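Local coordinates for 3-methyladenine dna-glycosylase (Archaeoglobus fulgidus, PDB 2JHN), which belongs to the helix-hairpin-helix family of DNA glycosylases that take part in base excision DNA repair, at residues A[94-97]-A[98-101]; A[276-279]-A[280-284]. The protein carries 1 engineered substitution. All coordinates share one frame; numbering follows the deposited sequence. Where two conformers were deposited one is given.

Contact 1: residues A[94-97]-A[98-101]; sequences GDEK and LRML
With CG of D95 swung trans to its own backbone N (chi1 175°) and L98 CG turned back beside its backbone N (chi1 -61°), the carboxylate and the leucine branch point meet across the first turn of helix 96-104, D95 CG lying 3.8 Å from L98 CG. D95 is the N-cap. Its OD1 accepts the backbone N-H of L98 at 3.0 Å between L98 N and D95 OD1, a straight bond (168° at the hydrogen) whose donor stands above the carboxylate plane. The backbone carbonyl of D95 then opens the i to i+4 series, taking R99 N at 2.8 Å from D95 O. Next in line, M100 N binds E96 O and L101 N binds K97 O, both at 3.1 Å.

Outside the cap the contacts are looser. The guanidinium of R99 passes obliquely by E96, its NH2 3.8 Å from E96 CG; the two planar end groups are almost parallel, yet E96 OE2 stays 5.1 Å from R99 NH2, so the opposite charges may attract without pairing. R99 NH1 is instead bonded to D93 O. K97 runs alongside M100 in one of the two conformers modelled for the methionine, so that side-chain contact is uncertain.

The other oxygen of D95, OD2, forms a salt bridge with R269, which ties the cap to helix 259-270. L98 and L101 face inward onto helices 274-287 and 241-251, L98 also meeting F91 and M92 of helix 86-93, while E96 and M100 lie on the exposed side.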
loop_
_atom_site.group_PDB
_atom_site.type_symbol
_atom_site.label_atom_id
_atom_site.label_comp_id
_atom_site.label_asym_id
_atom_site.label_seq_id
_atom_site.Cartn_x
_atom_site.Cartn_y
_atom_site.Cartn_z
ATOM N N GLY A 94 5.528 -19.852 15.294
ATOM C CA GLY A 94 5.292 -19.999 16.725
ATOM C C GLY A 94 3.855 -19.824 17.150
ATOM O O GLY A 94 3.549 -19.844 18.353
ATOM N N ASP A 95 2.948 -19.645 16.182
ATOM C CA ASP A 95 1.543 -19.451 16.489
ATOM C C ASP A 95 0.748 -20.265 15.464
ATOM O O ASP A 95 0.962 -20.111 14.253
ATOM C CB ASP A 95 1.208 -17.930 16.465
ATOM C CG ASP A 95 -0.269 -17.627 16.646
ATOM O OD1 ASP A 95 -1.121 -18.131 15.866
ATOM O OD2 ASP A 95 -0.602 -16.827 17.551
ATOM N N GLU A 96 -0.152 -21.141 15.935
ATOM C CA GLU A 96 -0.830 -22.087 15.040
ATOM C C GLU A 96 -1.545 -21.378 13.869
ATOM O O GLU A 96 -1.423 -21.799 12.718
ATOM C CB GLU A 96 -1.852 -22.949 15.789
ATOM C CG GLU A 96 -2.367 -24.092 14.907
ATOM C CD GLU A 96 -3.339 -25.039 15.597
ATOM O OE1 GLU A 96 -3.511 -24.941 16.828
ATOM O OE2 GLU A 96 -3.932 -25.881 14.876
ATOM N N LYS A 97 -2.292 -20.323 14.203
ATOM C CA LYS A 97 -3.031 -19.515 13.221
ATOM C C LYS A 97 -2.114 -18.683 12.303
ATOM O O LYS A 97 -2.350 -18.630 11.086
ATOM C CB LYS A 97 -4.105 -18.678 13.936
ATOM C CG LYS A 97 -5.228 -19.535 14.590
ATOM C CD LYS A 97 -5.721 -20.632 13.620
ATOM C CE LYS A 97 -6.866 -21.492 14.163
ATOM N NZ LYS A 97 -6.565 -22.140 15.463
ATOM N N LEU A 98 -1.068 -18.044 12.844
ATOM C CA LEU A 98 -0.085 -17.376 11.974
ATOM C C LEU A 98 0.611 -18.335 11.020
ATOM O O LEU A 98 0.860 -17.987 9.855
ATOM C CB LEU A 98 0.949 -16.570 12.756
ATOM C CG LEU A 98 0.348 -15.434 13.591
ATOM C CD1 LEU A 98 1.451 -14.683 14.404
ATOM C CD2 LEU A 98 -0.479 -14.476 12.720
ATOM N N ARG A 99 0.916 -19.542 11.507
ATOM C CA ARG A 99 1.572 -20.543 10.675
ATOM C C ARG A 99 0.682 -20.949 9.491
ATOM O O ARG A 99 1.180 -21.137 8.379
ATOM C CB ARG A 99 1.919 -21.786 11.507
ATOM C CG ARG A 99 2.871 -22.744 10.795
ATOM C CD ARG A 99 3.503 -23.712 11.809
ATOM N NE ARG A 99 2.495 -24.603 12.371
ATOM C CZ ARG A 99 2.053 -24.563 13.629
ATOM N NH1 ARG A 99 2.563 -23.683 14.480
ATOM N NH2 ARG A 99 1.111 -25.422 14.040
ATOM N N MET A 100 -0.617 -21.068 9.770
ATOM C CA MET A 100 -1.695 -21.319 8.810
ATOM C C MET A 100 -1.774 -20.241 7.710
ATOM O O MET A 100 -1.941 -20.549 6.520
ATOM C CB MET A 100 -3.003 -21.358 9.597
ATOM C CG MET A 100 -4.192 -22.006 8.927
ATOM S SD MET A 100 -5.436 -22.356 10.178
ATOM C CE MET A 100 -4.796 -23.853 10.904
ATOM N N LEU A 101 -1.667 -18.985 8.131
ATOM C CA LEU A 101 -1.606 -17.812 7.221
ATOM C C LEU A 101 -0.321 -17.803 6.399
ATOM O O LEU A 101 -0.355 -17.585 5.186
ATOM C CB LEU A 101 -1.665 -16.508 8.021
ATOM C CG LEU A 101 -2.942 -15.841 8.477
ATOM C CD1 LEU A 101 -2.548 -14.513 9.108
ATOM C CD2 LEU A 101 -3.891 -15.618 7.298
#

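Contact 2: residues A[276-279]-A[280-284]; sequences DILF and YLFLY
The backbone N-H of L281 donates to I277 O, 2.9 Å from L281 N, the shortest sound polar bond here, and the donor lies close to the line of the carbonyl (C=O...N angle 164°). F282 N to L278 O and L283 N to F279 O continue the alpha-helical ladder, whereas the rung from Y280 N to D276 O is weak at 3.5 Å. D276 O is also approached by the tyrosine ring: Y280 CD1 comes within 3.3 Å, the oxygen sitting at the ring edge and in its plane.

The clearest side-chain pairing is L278 with F282. Chi1 of 174° carries L278 CG away from its backbone N, and CD1 then reaches the outer part of the F282 ring, 3.6 Å from F282 CZ. This is an off-centre CH-pi contact, with L278 CD1 29° from the ring normal. L278 O lies over one face of the same ring, displaced toward its rim. One residue earlier, on a neighbouring face of the helix, I277 CG2 packs obliquely against L281 CG at 4.1 Å.

The polar ends are taken up by the segment around G109, R110 and A111: Y280 OH bonds to G109 O, while D276 OD2 forms a salt bridge with R110 and D276 OD1 accepts from A111 N. F279 sets its ring nearly parallel to F18, and Y280 meets F108 edge-to-face. Chemically, then, an apolar and aromatic helix surface fills the interior, and the buried carboxylate of D276 is matched by a cation and a backbone N-H, which would be expected to favour its ionised form.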
loop_
_atom_site.group_PDB
_atom_site.type_symbol
_atom_site.label_atom_id
_atom_site.label_comp_id
_atom_site.label_asym_id
_atom_site.label_seq_id
_atom_site.Cartn_x
_atom_site.Cartn_y
_atom_site.Cartn_z
ATOM N N ASP A 276 3.382 -6.536 9.221
ATOM C CA ASP A 276 3.532 -7.588 8.216
ATOM C C ASP A 276 2.315 -8.502 8.237
ATOM O O ASP A 276 1.719 -8.830 7.199
ATOM C CB ASP A 276 4.792 -8.412 8.547
ATOM C CG ASP A 276 6.038 -7.584 8.510
ATOM O OD1 ASP A 276 6.516 -7.285 7.398
ATOM O OD2 ASP A 276 6.561 -7.237 9.603
ATOM N N ILE A 277 1.914 -8.902 9.437
ATOM C CA ILE A 277 0.724 -9.763 9.565
ATOM C C ILE A 277 -0.543 -9.091 9.010
ATOM O O ILE A 277 -1.421 -9.740 8.456
ATOM C CB ILE A 277 0.549 -10.230 11.048
ATOM C CG1 ILE A 277 1.750 -11.110 11.431
ATOM C CG2 ILE A 277 -0.824 -10.926 11.272
ATOM C CD1 ILE A 277 1.931 -11.284 12.964
ATOM N N LEU A 278 -0.640 -7.774 9.156
ATOM C CA LEU A 278 -1.750 -7.046 8.596
ATOM C C LEU A 278 -1.944 -7.317 7.089
ATOM O O LEU A 278 -3.078 -7.493 6.628
ATOM C CB LEU A 278 -1.505 -5.544 8.811
ATOM C CG LEU A 278 -2.496 -4.572 8.165
ATOM C CD1 LEU A 278 -3.893 -4.719 8.740
ATOM C CD2 LEU A 278 -1.980 -3.158 8.301
ATOM N N PHE A 279 -0.850 -7.350 6.326
ATOM C CA PHE A 279 -0.941 -7.633 4.880
ATOM C C PHE A 279 -1.440 -9.079 4.596
ATOM O O PHE A 279 -2.222 -9.295 3.656
ATOM C CB PHE A 279 0.393 -7.369 4.178
ATOM C CG PHE A 279 0.654 -5.898 3.871
ATOM C CD1 PHE A 279 0.524 -4.915 4.850
ATOM C CD2 PHE A 279 1.054 -5.505 2.576
ATOM C CE1 PHE A 279 0.792 -3.547 4.562
ATOM C CE2 PHE A 279 1.332 -4.150 2.282
ATOM C CZ PHE A 279 1.191 -3.170 3.277
ATOM N N TYR A 280 -0.979 -10.035 5.409
ATOM C CA TYR A 280 -1.515 -11.426 5.368
ATOM C C TYR A 280 -3.016 -11.464 5.693
ATOM O O TYR A 280 -3.746 -12.233 5.076
ATOM C CB TYR A 280 -0.733 -12.360 6.314
ATOM C CG TYR A 280 0.659 -12.724 5.780
ATOM C CD1 TYR A 280 1.726 -11.845 5.941
ATOM C CD2 TYR A 280 0.887 -13.945 5.103
ATOM C CE1 TYR A 280 3.016 -12.141 5.433
ATOM C CE2 TYR A 280 2.185 -14.277 4.619
ATOM C CZ TYR A 280 3.235 -13.362 4.782
ATOM O OH TYR A 280 4.481 -13.641 4.300
ATOM N N LEU A 281 -3.468 -10.635 6.644
ATOM C CA LEU A 281 -4.898 -10.547 6.999
ATOM C C LEU A 281 -5.719 -9.940 5.836
ATOM O O LEU A 281 -6.833 -10.392 5.569
ATOM C CB LEU A 281 -5.113 -9.756 8.298
ATOM C CG LEU A 281 -4.528 -10.365 9.575
ATOM C CD1 LEU A 281 -4.690 -9.414 10.753
ATOM C CD2 LEU A 281 -5.161 -11.746 9.917
ATOM N N PHE A 282 -5.168 -8.947 5.135
ATOM C CA PHE A 282 -5.852 -8.411 3.944
ATOM C C PHE A 282 -6.013 -9.517 2.888
ATOM O O PHE A 282 -7.080 -9.664 2.295
ATOM C CB PHE A 282 -5.086 -7.249 3.294
ATOM C CG PHE A 282 -5.095 -5.952 4.092
ATOM C CD1 PHE A 282 -6.204 -5.559 4.860
ATOM C CD2 PHE A 282 -3.988 -5.118 4.031
ATOM C CE1 PHE A 282 -6.173 -4.311 5.586
ATOM C CE2 PHE A 282 -3.945 -3.895 4.722
ATOM C CZ PHE A 282 -5.048 -3.506 5.507
ATOM N N LEU A 283 -4.948 -10.271 2.634
ATOM C CA LEU A 283 -5.033 -11.362 1.653
ATOM C C LEU A 283 -6.095 -12.395 2.074
ATOM O O LEU A 283 -6.866 -12.859 1.254
ATOM C CB LEU A 283 -3.681 -12.051 1.490
ATOM C CG LEU A 283 -2.568 -11.250 0.819
ATOM C CD1 LEU A 283 -1.232 -11.932 1.058
ATOM C CD2 LEU A 283 -2.885 -11.095 -0.661
ATOM N N TYR A 284 -6.088 -12.750 3.356
ATOM C CA TYR A 284 -7.005 -13.733 3.958
ATOM C C TYR A 284 -8.445 -13.270 3.819
ATOM O O TYR A 284 -9.327 -14.029 3.393
ATOM C CB TYR A 284 -6.644 -13.912 5.435
ATOM C CG TYR A 284 -7.304 -15.091 6.093
ATOM C CD1 TYR A 284 -6.916 -16.387 5.778
ATOM C CD2 TYR A 284 -8.297 -14.913 7.034
ATOM C CE1 TYR A 284 -7.511 -17.469 6.385
ATOM C CE2 TYR A 284 -8.899 -15.995 7.656
ATOM C CZ TYR A 284 -8.497 -17.268 7.322
ATOM O OH TYR A 284 -9.097 -18.350 7.915
#

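Contact 1 lies at the partly exposed start of helix 96-104, while contact 2 is a largely buried stretch of about two and a half turns within helix 274-287; their centres are 12 Å apart. The two helices pack directly: L101 CD2 reaches Y284 CD1 at 3.5 Å, and L98 CD1 lies 3.7 Å from I277 CD1. Both also rest against helices 86-93 and 241-251, so all four helices form one packed cluster. Their chemistry follows their place. At 94-101 a capping carboxylate begins the helix and charged chains lie outward; at 276-284 leucines and aromatic rings dominate. Each contact nevertheless has an aspartate in a salt bridge with an arginine, R269 for the first and R110 for the second.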